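Local coordinates for fucoxanthin chlorophyll a/c-binding protein Lhcq3 (PDB 6L4U) that probably harvests light for photosynthesis in a diatom, binding chlorophyll a, chlorophyll c and carotenoids, at residues 80-84 with 85-89; 95-98 with 99-103; 193-196 with 197-200. All blocks are in the same frame, centred on the assembly; numbering follows the deposited sequence.

Each of the three contacts closes only a short local turn, and they follow one another along the chain without nesting or crossing. Interaction 1 ends helix 56-85 and turns the chain into the loop beyond it. Interaction 2, its centre about 13 Å from that of interaction 1, starts the short helix 99-103 at the far end of that loop; the two touch directly, His88 packing on Phe99, and both border the same chlorophyll a. Interaction 3 comes much later, just after helix 161-190, where residues 193-200 fold back and meet a chlorophyll c1. Its nearest atoms lie about 6 Å from interaction 1 and about 15 Å from interaction 2, so it touches neither.

Interaction 1. Residues 80-84 with 85-89; sequences YLVQG and AGIHF. With CLA (chlorophyll a), chain B.
Ala85 N meets Val82 O through a weak hydrogen bond of 3.4 Å, a bond spanning three residues where helix 56-85 runs out. Gly86 follows with a positive phi of 133°; a CB here would be jammed against the preceding carbonyl oxygen, which accounts for a glycine at the turn. Ile87 N then returns to the same acceptor, Val82 O, through a second weak bond. This return across five residues, past a glycine of positive phi, resembles a Schellman motif without completing it, since Gly86 N and Gln83 O are 3.8 Å apart and not bonded. The apolar pairing that usually accompanies it is present: Ile87 CB lies 3.8 Å from Val82 CG1, and the two side chains cross at about a right angle. Val82 CG1 stands opposite its own backbone N (chi1 162°), a rotation that also carries it to 3.6 Å from CHD of the chlorophyll a. His88 faces the pigment with CB, while its ring donates from ND1 to Phe89 O, arriving from above the carbonyl plane. Phe89 N makes the straightest bond, 2.6 Å to the keto oxygen OBD at 174°. The Phe89 ring lays one face against methyl CMD, which sits 3.7 Å above its centre in a CH-pi contact. On the helix side, the side-chain amide of Gln83 reaches the pigment's centre and, as modelled, ligates the magnesium. The pigment is therefore held at two chemically distinct points, the amide of Gln83 from the last helical turn and a backbone donor from the loop, which should fix its tilt; the hydrogen bond to the conjugated keto group may also shift its absorption.

Interaction 2. Residues 95-98 with 99-103; sequences SDVS and FESLS. With CLA (chlorophyll a), chain B.
Ser98 OG accepts the amide of Glu100, 3.2 Å from OG to Glu100 N, at an N-H...O angle of 131°. The bond is weak, but it identifies Ser98 as the N-cap of helix 99-103. The hydroxyl is placed for it by a chi1 of 67°, which sets OG between the backbone N and the carbonyl carbon and over the first turn. One residue beyond the capped amide, the reverse service is given: Ser101 OG donates weakly to Ser98 O, again at 3.2 Å. Since the Ser101 hydroxyl gives its proton to the carbonyl, and no bond to the Ser98 amide accompanies it, the reciprocal pattern of a capping box is not met. The helix itself is slight, with Ser103 N bonded to Phe99 O. An apolar pair brackets the cap: Val97 CG1 touches Leu102 CD1 at 3.9 Å, the side chains crossing at about a right angle. A contact between the residue before the N-cap and the fourth residue after it is a hydrophobic staple. The same Leu102, with Phe99, also meets chlorophyll a. Phe99 brings CD1 to 3.2 Å from the keto oxygen OBD, with the ester carbon CGD at the ring's edge and in its plane. Leu102 adds CB, 3.3 Å from the ester oxygen O1D, and Ser103 N comes near the ester methyl CED. These are packing contacts around the polar rim of the macrocycle. Helix 99-103 lies in the connection between helix 56-85 and helix 107-110; His88, from the loop leaving helix 56-85, packs on Phe99, Glu100 and Ser103, while Ser98 touches Met92 and Ser94 OG bonds the amide of Val97.

Interaction 3. Residues 193-196 with 197-200; sequences GSVP and ALTN. With KC1 (Chlorophyll c1), chain C.
Val195 lays CG1 over the base of Leu198, 3.7 Å from Leu198 CB and as near to CD1, the two side chains meeting at a slant. A chi1 of 50° puts that methyl between backbone N and carbonyl carbon, facing the returning chain. No hydrogen bond joins residues 193-196 to 197-200; the turn closes by packing, with Thr199 CG2 3.3 Å from Pro196 O and 3.5 Å from Val195 O. Chlorophyll c1 is bound here, and Val195, Pro196, Ala197 and Leu198 also line the pocket of a fucoxanthin-type carotenoid. Ser194 O is an axial ligand of the magnesium, at 1.9 Å, so a backbone carbonyl takes the place of a side chain. On the same face of the macrocycle, Pro196 sets CD 3.6 Å from C1B, over pyrrole ring B. Replacing Pro196 with alanine is likely to lose the CD contact over C1B and to let the backbone beside the magnesium ligand turn more freely. Ser194 OG is hydrogen-bonded to Ile191 O, in the link from the helix. The turn folds back against helix 161-190: Val195 rests on Ala188 and Leu198 on Phe185.

Interaction 1. Residues 80-84 with 85-89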
loop_
_atom_site.group_PDB
_atom_site.type_symbol
_atom_site.label_atom_id
_atom_site.label_comp_id
_atom_site.label_asym_id
_atom_site.label_seq_id
_atom_site.Cartn_x
_atom_site.Cartn_y
_atom_site.Cartn_z
ATOM N N TYR X 80 83.874 26.871 -7.518
ATOM C CA TYR X 80 84.633 25.654 -7.767
ATOM C C TYR X 80 86.129 25.887 -7.630
ATOM O O TYR X 80 86.852 24.990 -7.185
ATOM C CB TYR X 80 84.314 25.103 -9.155
ATOM C CG TYR X 80 84.509 23.611 -9.268
ATOM C CD1 TYR X 80 83.476 22.732 -8.967
ATOM C CD2 TYR X 80 85.726 23.080 -9.670
ATOM C CE1 TYR X 80 83.650 21.365 -9.066
ATOM C CE2 TYR X 80 85.909 21.714 -9.772
ATOM C CZ TYR X 80 84.869 20.864 -9.470
ATOM O OH TYR X 80 85.048 19.506 -9.569
ATOM N N LEU X 81 86.611 27.073 -8.006
ATOM C CA LEU X 81 88.036 27.367 -7.912
ATOM C C LEU X 81 88.469 27.597 -6.471
ATOM O O LEU X 81 89.591 27.244 -6.094
ATOM C CB LEU X 81 88.374 28.586 -8.767
ATOM C CG LEU X 81 88.442 28.339 -10.273
ATOM C CD1 LEU X 81 88.804 29.617 -11.004
ATOM C CD2 LEU X 81 89.419 27.232 -10.601
ATOM N N VAL X 82 87.594 28.178 -5.653
ATOM C CA VAL X 82 87.946 28.466 -4.268
ATOM C C VAL X 82 87.848 27.203 -3.421
ATOM O O VAL X 82 88.776 26.855 -2.684
ATOM C CB VAL X 82 87.058 29.598 -3.721
ATOM C CG1 VAL X 82 87.076 29.628 -2.207
ATOM C CG2 VAL X 82 87.510 30.935 -4.283
ATOM N N GLN X 83 86.727 26.486 -3.527
ATOM C CA GLN X 83 86.553 25.280 -2.726
ATOM C C GLN X 83 87.381 24.122 -3.263
ATOM O O GLN X 83 87.655 23.167 -2.528
ATOM C CB GLN X 83 85.075 24.900 -2.668
ATOM C CG GLN X 83 84.198 25.962 -2.034
ATOM C CD GLN X 83 82.760 25.896 -2.508
ATOM O OE1 GLN X 83 82.195 26.896 -2.948
ATOM N NE2 GLN X 83 82.163 24.718 -2.423
ATOM N N GLY X 84 87.787 24.185 -4.532
ATOM C CA GLY X 84 88.628 23.144 -5.094
ATOM C C GLY X 84 90.065 23.204 -4.630
ATOM O O GLY X 84 90.751 22.177 -4.636
ATOM N N ALA X 85 90.535 24.385 -4.226
ATOM C CA ALA X 85 91.885 24.516 -3.696
ATOM C C ALA X 85 91.994 24.033 -2.261
ATOM O O ALA X 85 92.920 23.282 -1.938
ATOM C CB ALA X 85 92.338 25.971 -3.760
ATOM N N GLY X 86 91.066 24.438 -1.405
ATOM C CA GLY X 86 91.187 24.253 0.021
ATOM C C GLY X 86 90.876 25.487 0.831
ATOM O O GLY X 86 90.919 25.422 2.066
ATOM N N ILE X 87 90.583 26.613 0.179
ATOM C CA ILE X 87 90.100 27.789 0.892
ATOM C C ILE X 87 88.718 27.482 1.445
ATOM O O ILE X 87 87.789 27.168 0.693
ATOM C CB ILE X 87 90.061 29.021 -0.019
ATOM C CG1 ILE X 87 91.459 29.400 -0.494
ATOM C CG2 ILE X 87 89.409 30.190 0.702
ATOM C CD1 ILE X 87 91.688 29.129 -1.951
ATOM N N HIS X 88 88.579 27.559 2.762
ATOM C CA HIS X 88 87.298 27.317 3.395
ATOM C C HIS X 88 87.207 28.133 4.672
ATOM O O HIS X 88 88.218 28.537 5.251
ATOM C CB HIS X 88 87.078 25.827 3.687
ATOM C CG HIS X 88 87.994 25.272 4.731
ATOM N ND1 HIS X 88 87.686 25.284 6.073
ATOM C CD2 HIS X 88 89.207 24.682 4.628
ATOM C CE1 HIS X 88 88.671 24.730 6.753
ATOM N NE2 HIS X 88 89.607 24.354 5.900
ATOM N N PHE X 89 85.971 28.366 5.099
ATOM C CA PHE X 89 85.700 29.181 6.265
ATOM C C PHE X 89 86.155 28.466 7.534
ATOM O O PHE X 89 86.140 27.237 7.605
ATOM C CB PHE X 89 84.209 29.498 6.341
ATOM C CG PHE X 89 83.758 30.514 5.335
ATOM C CD1 PHE X 89 84.543 31.623 5.053
ATOM C CD2 PHE X 89 82.557 30.360 4.664
ATOM C CE1 PHE X 89 84.133 32.562 4.128
ATOM C CE2 PHE X 89 82.141 31.292 3.736
ATOM C CZ PHE X 89 82.931 32.396 3.468
HETATM MG MG CLA B . 80.936 28.394 -1.988
HETATM C CHA CLA B . 81.573 26.943 1.065
HETATM C CHB CLA B . 78.218 26.402 -2.263
HETATM C CHC CLA B . 80.010 30.253 -4.644
HETATM C CHD CLA B . 83.728 30.733 -1.346
HETATM N NA CLA B . 80.021 26.966 -0.803
HETATM C C1A CLA B . 80.393 26.434 0.295
HETATM C C2A CLA B . 79.524 25.330 0.836
HETATM C C3A CLA B . 78.530 25.143 -0.276
HETATM C C4A CLA B . 78.962 26.248 -1.176
HETATM C CMA CLA B . 78.769 23.798 -0.944
HETATM C CAA CLA B . 78.421 25.823 1.787
HETATM C CBA CLA B . 78.610 26.846 2.906
HETATM C CGA CLA B . 78.712 28.303 2.499
HETATM O O1A CLA B . 78.883 29.143 3.364
HETATM O O2A CLA B . 78.631 28.781 1.129
HETATM N NB CLA B . 79.338 28.333 -3.249
HETATM C C1B CLA B . 78.376 27.418 -3.300
HETATM C C2B CLA B . 77.418 27.547 -4.426
HETATM C C3B CLA B . 77.978 28.724 -5.130
HETATM C C4B CLA B . 79.152 29.111 -4.310
HETATM C CMB CLA B . 76.225 26.690 -4.754
HETATM C CAB CLA B . 77.526 29.405 -6.362
HETATM C CBB CLA B . 77.317 28.743 -7.476
HETATM N NC CLA B . 81.714 30.120 -2.796
HETATM C C1C CLA B . 81.184 30.709 -3.881
HETATM C C2C CLA B . 81.883 31.939 -4.321
HETATM C C3C CLA B . 82.979 32.069 -3.345
HETATM C C4C CLA B . 82.777 30.897 -2.462
HETATM C CMC CLA B . 81.558 32.833 -5.483
HETATM C CAC CLA B . 84.041 33.134 -3.262
HETATM C CBC CLA B . 83.453 34.214 -2.383
HETATM N ND CLA B . 82.319 28.835 -0.563
HETATM C C1D CLA B . 83.432 29.712 -0.343
HETATM C C2D CLA B . 84.190 29.487 0.915
HETATM C C3D CLA B . 83.413 28.347 1.471
HETATM C C4D CLA B . 82.392 28.064 0.581
HETATM C CMD CLA B . 85.383 30.096 1.595
HETATM C CAD CLA B . 83.282 27.403 2.606
HETATM O OBD CLA B . 84.042 27.342 3.632
HETATM C CBD CLA B . 82.151 26.494 2.357
HETATM C CGD CLA B . 82.741 25.131 2.193
HETATM O O1D CLA B . 82.453 24.242 2.969
HETATM O O2D CLA B . 83.653 24.850 1.103
HETATM C CED CLA B . 83.893 23.494 0.738
HETATM C C1 CLA B . 79.396 29.944 0.817
HETATM C C2 CLA B . 78.589 31.019 0.132
HETATM C C3 CLA B . 79.163 32.150 -0.309
HETATM C C4 CLA B . 80.628 32.406 -0.122
HETATM C C5 CLA B . 78.334 33.208 -0.987
HETATM C C6 CLA B . 78.157 32.971 -2.480
HETATM C C7 CLA B . 78.212 34.286 -3.248
HETATM C C8 CLA B . 77.145 35.274 -2.787
HETATM C C9 CLA B . 75.750 34.777 -3.142
HETATM C C10 CLA B . 77.386 36.630 -3.438
HETATM C C11 CLA B . 77.786 37.712 -2.437
HETATM C C12 CLA B . 79.196 37.540 -1.868
HETATM C C13 CLA B . 80.331 38.183 -2.679
HETATM C C14 CLA B . 79.891 39.400 -3.493
HETATM C C15 CLA B . 81.017 37.154 -3.575
HETATM C C16 CLA B . 82.463 37.536 -3.868
HETATM C C17 CLA B . 82.909 37.043 -5.240
HETATM C C18 CLA B . 84.365 37.404 -5.527
HETATM C C19 CLA B . 85.321 36.640 -4.618
HETATM C C20 CLA B . 84.603 38.906 -5.414
#

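Interaction 2. Residues 95-98 with 99-103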
loop_
_atom_site.group_PDB
_atom_site.type_symbol
_atom_site.label_atom_id
_atom_site.label_comp_id
_atom_site.label_asym_id
_atom_site.label_seq_id
_atom_site.Cartn_x
_atom_site.Cartn_y
_atom_site.Cartn_z
ATOM N N SER X 95 75.908 21.944 13.445
ATOM C CA SER X 95 76.251 21.290 14.701
ATOM C C SER X 95 77.161 20.086 14.501
ATOM O O SER X 95 77.973 19.787 15.382
ATOM C CB SER X 95 74.979 20.858 15.429
ATOM O OG SER X 95 74.331 21.969 16.023
ATOM N N ASP X 96 77.053 19.396 13.366
ATOM C CA ASP X 96 77.839 18.200 13.123
ATOM C C ASP X 96 78.662 18.240 11.844
ATOM O O ASP X 96 79.426 17.301 11.597
ATOM C CB ASP X 96 76.929 16.963 13.087
ATOM C CG ASP X 96 76.295 16.668 14.430
ATOM O OD1 ASP X 96 76.892 17.032 15.465
ATOM O OD2 ASP X 96 75.201 16.067 14.452
ATOM N N VAL X 97 78.535 19.280 11.026
ATOM C CA VAL X 97 79.274 19.389 9.775
ATOM C C VAL X 97 80.154 20.626 9.853
ATOM O O VAL X 97 79.651 21.752 9.951
ATOM C CB VAL X 97 78.336 19.456 8.559
ATOM C CG1 VAL X 97 79.125 19.756 7.294
ATOM C CG2 VAL X 97 77.564 18.160 8.414
ATOM N N SER X 98 81.463 20.417 9.827
ATOM C CA SER X 98 82.418 21.507 9.769
ATOM C C SER X 98 82.753 21.829 8.320
ATOM O O SER X 98 82.367 21.115 7.393
ATOM C CB SER X 98 83.698 21.152 10.521
ATOM O OG SER X 98 84.395 20.109 9.863
ATOM N N PHE X 99 83.498 22.917 8.132
ATOM C CA PHE X 99 84.016 23.212 6.803
ATOM C C PHE X 99 85.249 22.376 6.488
ATOM O O PHE X 99 85.711 22.365 5.343
ATOM C CB PHE X 99 84.347 24.694 6.675
ATOM C CG PHE X 99 83.188 25.610 6.953
ATOM C CD1 PHE X 99 82.286 25.926 5.954
ATOM C CD2 PHE X 99 83.019 26.176 8.206
ATOM C CE1 PHE X 99 81.226 26.779 6.200
ATOM C CE2 PHE X 99 81.962 27.028 8.460
ATOM C CZ PHE X 99 81.065 27.331 7.455
ATOM N N GLU X 100 85.805 21.694 7.497
ATOM C CA GLU X 100 86.967 20.839 7.285
ATOM C C GLU X 100 86.618 19.638 6.415
ATOM O O GLU X 100 87.419 19.221 5.571
ATOM C CB GLU X 100 87.516 20.367 8.632
ATOM C CG GLU X 100 88.039 21.469 9.550
ATOM C CD GLU X 100 89.332 22.096 9.062
ATOM O OE1 GLU X 100 90.127 21.396 8.403
ATOM O OE2 GLU X 100 89.562 23.287 9.360
ATOM N N SER X 101 85.427 19.070 6.607
ATOM C CA SER X 101 85.029 17.896 5.845
ATOM C C SER X 101 84.543 18.245 4.446
ATOM O O SER X 101 84.709 17.435 3.528
ATOM C CB SER X 101 83.942 17.133 6.599
ATOM O OG SER X 101 82.889 18.000 6.974
ATOM N N LEU X 102 83.947 19.423 4.261
ATOM C CA LEU X 102 83.438 19.792 2.948
ATOM C C LEU X 102 84.549 20.216 2.001
ATOM O O LEU X 102 84.454 19.972 0.794
ATOM C CB LEU X 102 82.412 20.915 3.077
ATOM C CG LEU X 102 81.215 20.615 3.969
ATOM C CD1 LEU X 102 80.515 21.897 4.333
ATOM C CD2 LEU X 102 80.266 19.676 3.266
ATOM N N SER X 103 85.602 20.849 2.520
ATOM C CA SER X 103 86.744 21.183 1.680
ATOM C C SER X 103 87.593 19.961 1.372
ATOM O O SER X 103 88.365 19.982 0.409
ATOM C CB SER X 103 87.597 22.261 2.347
ATOM O OG SER X 103 88.702 22.604 1.532
HETATM MG MG CLA B . 80.936 28.394 -1.988
HETATM C CHA CLA B . 81.573 26.943 1.065
HETATM C CHB CLA B . 78.218 26.402 -2.263
HETATM C CHC CLA B . 80.010 30.253 -4.644
HETATM C CHD CLA B . 83.728 30.733 -1.346
HETATM N NA CLA B . 80.021 26.966 -0.803
HETATM C C1A CLA B . 80.393 26.434 0.295
HETATM C C2A CLA B . 79.524 25.330 0.836
HETATM C C3A CLA B . 78.530 25.143 -0.276
HETATM C C4A CLA B . 78.962 26.248 -1.176
HETATM C CMA CLA B . 78.769 23.798 -0.944
HETATM C CAA CLA B . 78.421 25.823 1.787
HETATM C CBA CLA B . 78.610 26.846 2.906
HETATM C CGA CLA B . 78.712 28.303 2.499
HETATM O O1A CLA B . 78.883 29.143 3.364
HETATM O O2A CLA B . 78.631 28.781 1.129
HETATM N NB CLA B . 79.338 28.333 -3.249
HETATM C C1B CLA B . 78.376 27.418 -3.300
HETATM C C2B CLA B . 77.418 27.547 -4.426
HETATM C C3B CLA B . 77.978 28.724 -5.130
HETATM C C4B CLA B . 79.152 29.111 -4.310
HETATM C CMB CLA B . 76.225 26.690 -4.754
HETATM C CAB CLA B . 77.526 29.405 -6.362
HETATM C CBB CLA B . 77.317 28.743 -7.476
HETATM N NC CLA B . 81.714 30.120 -2.796
HETATM C C1C CLA B . 81.184 30.709 -3.881
HETATM C C2C CLA B . 81.883 31.939 -4.321
HETATM C C3C CLA B . 82.979 32.069 -3.345
HETATM C C4C CLA B . 82.777 30.897 -2.462
HETATM C CMC CLA B . 81.558 32.833 -5.483
HETATM C CAC CLA B . 84.041 33.134 -3.262
HETATM C CBC CLA B . 83.453 34.214 -2.383
HETATM N ND CLA B . 82.319 28.835 -0.563
HETATM C C1D CLA B . 83.432 29.712 -0.343
HETATM C C2D CLA B . 84.190 29.487 0.915
HETATM C C3D CLA B . 83.413 28.347 1.471
HETATM C C4D CLA B . 82.392 28.064 0.581
HETATM C CMD CLA B . 85.383 30.096 1.595
HETATM C CAD CLA B . 83.282 27.403 2.606
HETATM O OBD CLA B . 84.042 27.342 3.632
HETATM C CBD CLA B . 82.151 26.494 2.357
HETATM C CGD CLA B . 82.741 25.131 2.193
HETATM O O1D CLA B . 82.453 24.242 2.969
HETATM O O2D CLA B . 83.653 24.850 1.103
HETATM C CED CLA B . 83.893 23.494 0.738
HETATM C C1 CLA B . 79.396 29.944 0.817
HETATM C C2 CLA B . 78.589 31.019 0.132
HETATM C C3 CLA B . 79.163 32.150 -0.309
HETATM C C4 CLA B . 80.628 32.406 -0.122
HETATM C C5 CLA B . 78.334 33.208 -0.987
HETATM C C6 CLA B . 78.157 32.971 -2.480
HETATM C C7 CLA B . 78.212 34.286 -3.248
HETATM C C8 CLA B . 77.145 35.274 -2.787
HETATM C C9 CLA B . 75.750 34.777 -3.142
HETATM C C10 CLA B . 77.386 36.630 -3.438
HETATM C C11 CLA B . 77.786 37.712 -2.437
HETATM C C12 CLA B . 79.196 37.540 -1.868
HETATM C C13 CLA B . 80.331 38.183 -2.679
HETATM C C14 CLA B . 79.891 39.400 -3.493
HETATM C C15 CLA B . 81.017 37.154 -3.575
HETATM C C16 CLA B . 82.463 37.536 -3.868
HETATM C C17 CLA B . 82.909 37.043 -5.240
HETATM C C18 CLA B . 84.365 37.404 -5.527
HETATM C C19 CLA B . 85.321 36.640 -4.618
HETATM C C20 CLA B . 84.603 38.906 -5.414
#

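Interaction 3. Residues 193-196 with 197-200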
loop_
_atom_site.group_PDB
_atom_site.type_symbol
_atom_site.label_atom_id
_atom_site.label_comp_id
_atom_site.label_asym_id
_atom_site.label_seq_id
_atom_site.Cartn_x
_atom_site.Cartn_y
_atom_site.Cartn_z
ATOM N N GLY X 193 89.777 14.114 -19.409
ATOM C CA GLY X 193 90.340 14.399 -20.708
ATOM C C GLY X 193 89.436 15.173 -21.638
ATOM O O GLY X 193 89.789 15.350 -22.811
ATOM N N SER X 194 88.278 15.632 -21.156
ATOM C CA SER X 194 87.386 16.439 -21.981
ATOM C C SER X 194 87.988 17.804 -22.267
ATOM O O SER X 194 87.836 18.342 -23.369
ATOM C CB SER X 194 86.038 16.591 -21.287
ATOM O OG SER X 194 85.307 15.385 -21.334
ATOM N N VAL X 195 88.675 18.376 -21.287
ATOM C CA VAL X 195 89.408 19.624 -21.444
ATOM C C VAL X 195 90.886 19.329 -21.183
ATOM O O VAL X 195 91.223 18.642 -20.206
ATOM C CB VAL X 195 88.845 20.726 -20.532
ATOM C CG1 VAL X 195 88.706 20.261 -19.092
ATOM C CG2 VAL X 195 89.700 21.973 -20.598
ATOM N N PRO X 196 91.795 19.751 -22.068
ATOM C CA PRO X 196 93.209 19.378 -21.900
ATOM C C PRO X 196 93.914 20.093 -20.762
ATOM O O PRO X 196 95.001 19.658 -20.367
ATOM C CB PRO X 196 93.832 19.747 -23.253
ATOM C CG PRO X 196 92.911 20.764 -23.832
ATOM C CD PRO X 196 91.543 20.374 -23.377
ATOM N N ALA X 197 93.347 21.167 -20.218
ATOM C CA ALA X 197 94.042 21.902 -19.173
ATOM C C ALA X 197 93.688 21.432 -17.771
ATOM O O ALA X 197 94.240 21.961 -16.803
ATOM C CB ALA X 197 93.750 23.395 -19.296
ATOM N N LEU X 198 92.790 20.462 -17.634
ATOM C CA LEU X 198 92.316 20.010 -16.332
ATOM C C LEU X 198 92.380 18.493 -16.212
ATOM O O LEU X 198 91.570 17.876 -15.517
ATOM C CB LEU X 198 90.894 20.502 -16.071
ATOM C CG LEU X 198 90.692 22.010 -15.923
ATOM C CD1 LEU X 198 89.223 22.362 -16.034
ATOM C CD2 LEU X 198 91.263 22.500 -14.610
ATOM N N THR X 199 93.348 17.871 -16.887
ATOM C CA THR X 199 93.422 16.413 -16.910
ATOM C C THR X 199 93.924 15.862 -15.580
ATOM O O THR X 199 93.242 15.065 -14.926
ATOM C CB THR X 199 94.321 15.952 -18.054
ATOM O OG1 THR X 199 95.690 16.214 -17.720
ATOM C CG2 THR X 199 93.966 16.683 -19.335
ATOM N N ASN X 200 95.115 16.281 -15.160
ATOM C CA ASN X 200 95.717 15.808 -13.915
ATOM C C ASN X 200 95.523 16.800 -12.779
ATOM O O ASN X 200 96.421 17.014 -11.960
ATOM C CB ASN X 200 97.196 15.503 -14.119
ATOM C CG ASN X 200 97.887 16.522 -14.999
ATOM O OD1 ASN X 200 97.452 17.668 -15.113
ATOM N ND2 ASN X 200 98.979 16.110 -15.618
HETATM N NB KC1 C . 87.966 20.535 -25.088
HETATM N ND KC1 C . 85.071 17.779 -24.431
HETATM C C1A KC1 C . 87.490 16.473 -26.072
HETATM C C1B KC1 C . 89.017 20.446 -25.893
HETATM C C1C KC1 C . 85.552 21.626 -23.545
HETATM C C1D KC1 C . 83.802 17.705 -23.762
HETATM C C2A KC1 C . 88.594 15.769 -26.840
HETATM C C2B KC1 C . 89.685 21.725 -26.227
HETATM C C2C KC1 C . 84.484 22.388 -22.862
HETATM C C2D KC1 C . 83.149 16.376 -23.748
HETATM C C3A KC1 C . 89.586 16.895 -27.048
HETATM C C3B KC1 C . 88.868 22.694 -25.469
HETATM C C3C KC1 C . 83.445 21.373 -22.631
HETATM C C3D KC1 C . 84.172 15.602 -24.499
HETATM C C4A KC1 C . 88.848 18.007 -26.401
HETATM C C4B KC1 C . 87.840 21.834 -24.801
HETATM C C4C KC1 C . 84.051 20.148 -23.217
HETATM C C4D KC1 C . 85.200 16.464 -24.847
HETATM C CAA KC1 C . 88.171 15.290 -28.240
HETATM C CAB KC1 C . 89.064 24.169 -25.414
HETATM C CAC KC1 C . 82.102 21.546 -21.970
HETATM C CAD KC1 C . 84.504 14.268 -25.032
HETATM C CBA KC1 C . 89.317 14.943 -29.198
HETATM C CBB KC1 C . 88.927 24.906 -24.329
HETATM C CBC KC1 C . 81.125 21.794 -23.094
HETATM C CBD KC1 C . 85.811 14.333 -25.715
HETATM C CED KC1 C . 87.410 12.118 -23.012
HETATM C CGA KC1 C . 90.238 13.849 -28.692
HETATM C CGD KC1 C . 86.746 13.391 -25.028
HETATM C CHA KC1 C . 86.256 15.753 -25.590
HETATM C CHB KC1 C . 89.480 19.174 -26.441
HETATM C CHC KC1 C . 86.773 22.343 -23.930
HETATM C CHD KC1 C . 83.250 18.910 -23.153
HETATM C CMA KC1 C . 90.829 16.629 -26.210
HETATM C CMB KC1 C . 90.882 21.964 -27.103
HETATM C CMC KC1 C . 84.468 23.842 -22.495
HETATM C CMD KC1 C . 81.873 15.784 -23.212
HETATM N NA KC1 C . 87.666 17.727 -25.850
HETATM N NC KC1 C . 85.285 20.327 -23.749
HETATM O O1A KC1 C . 91.392 13.790 -29.086
HETATM O O1D KC1 C . 87.570 12.769 -25.674
HETATM O O2A KC1 C . 89.787 12.857 -27.729
HETATM O O2D KC1 C . 86.667 13.182 -23.596
HETATM O OBD KC1 C . 83.774 13.225 -24.899
HETATM MG MG KC1 C . 86.644 19.052 -24.623
#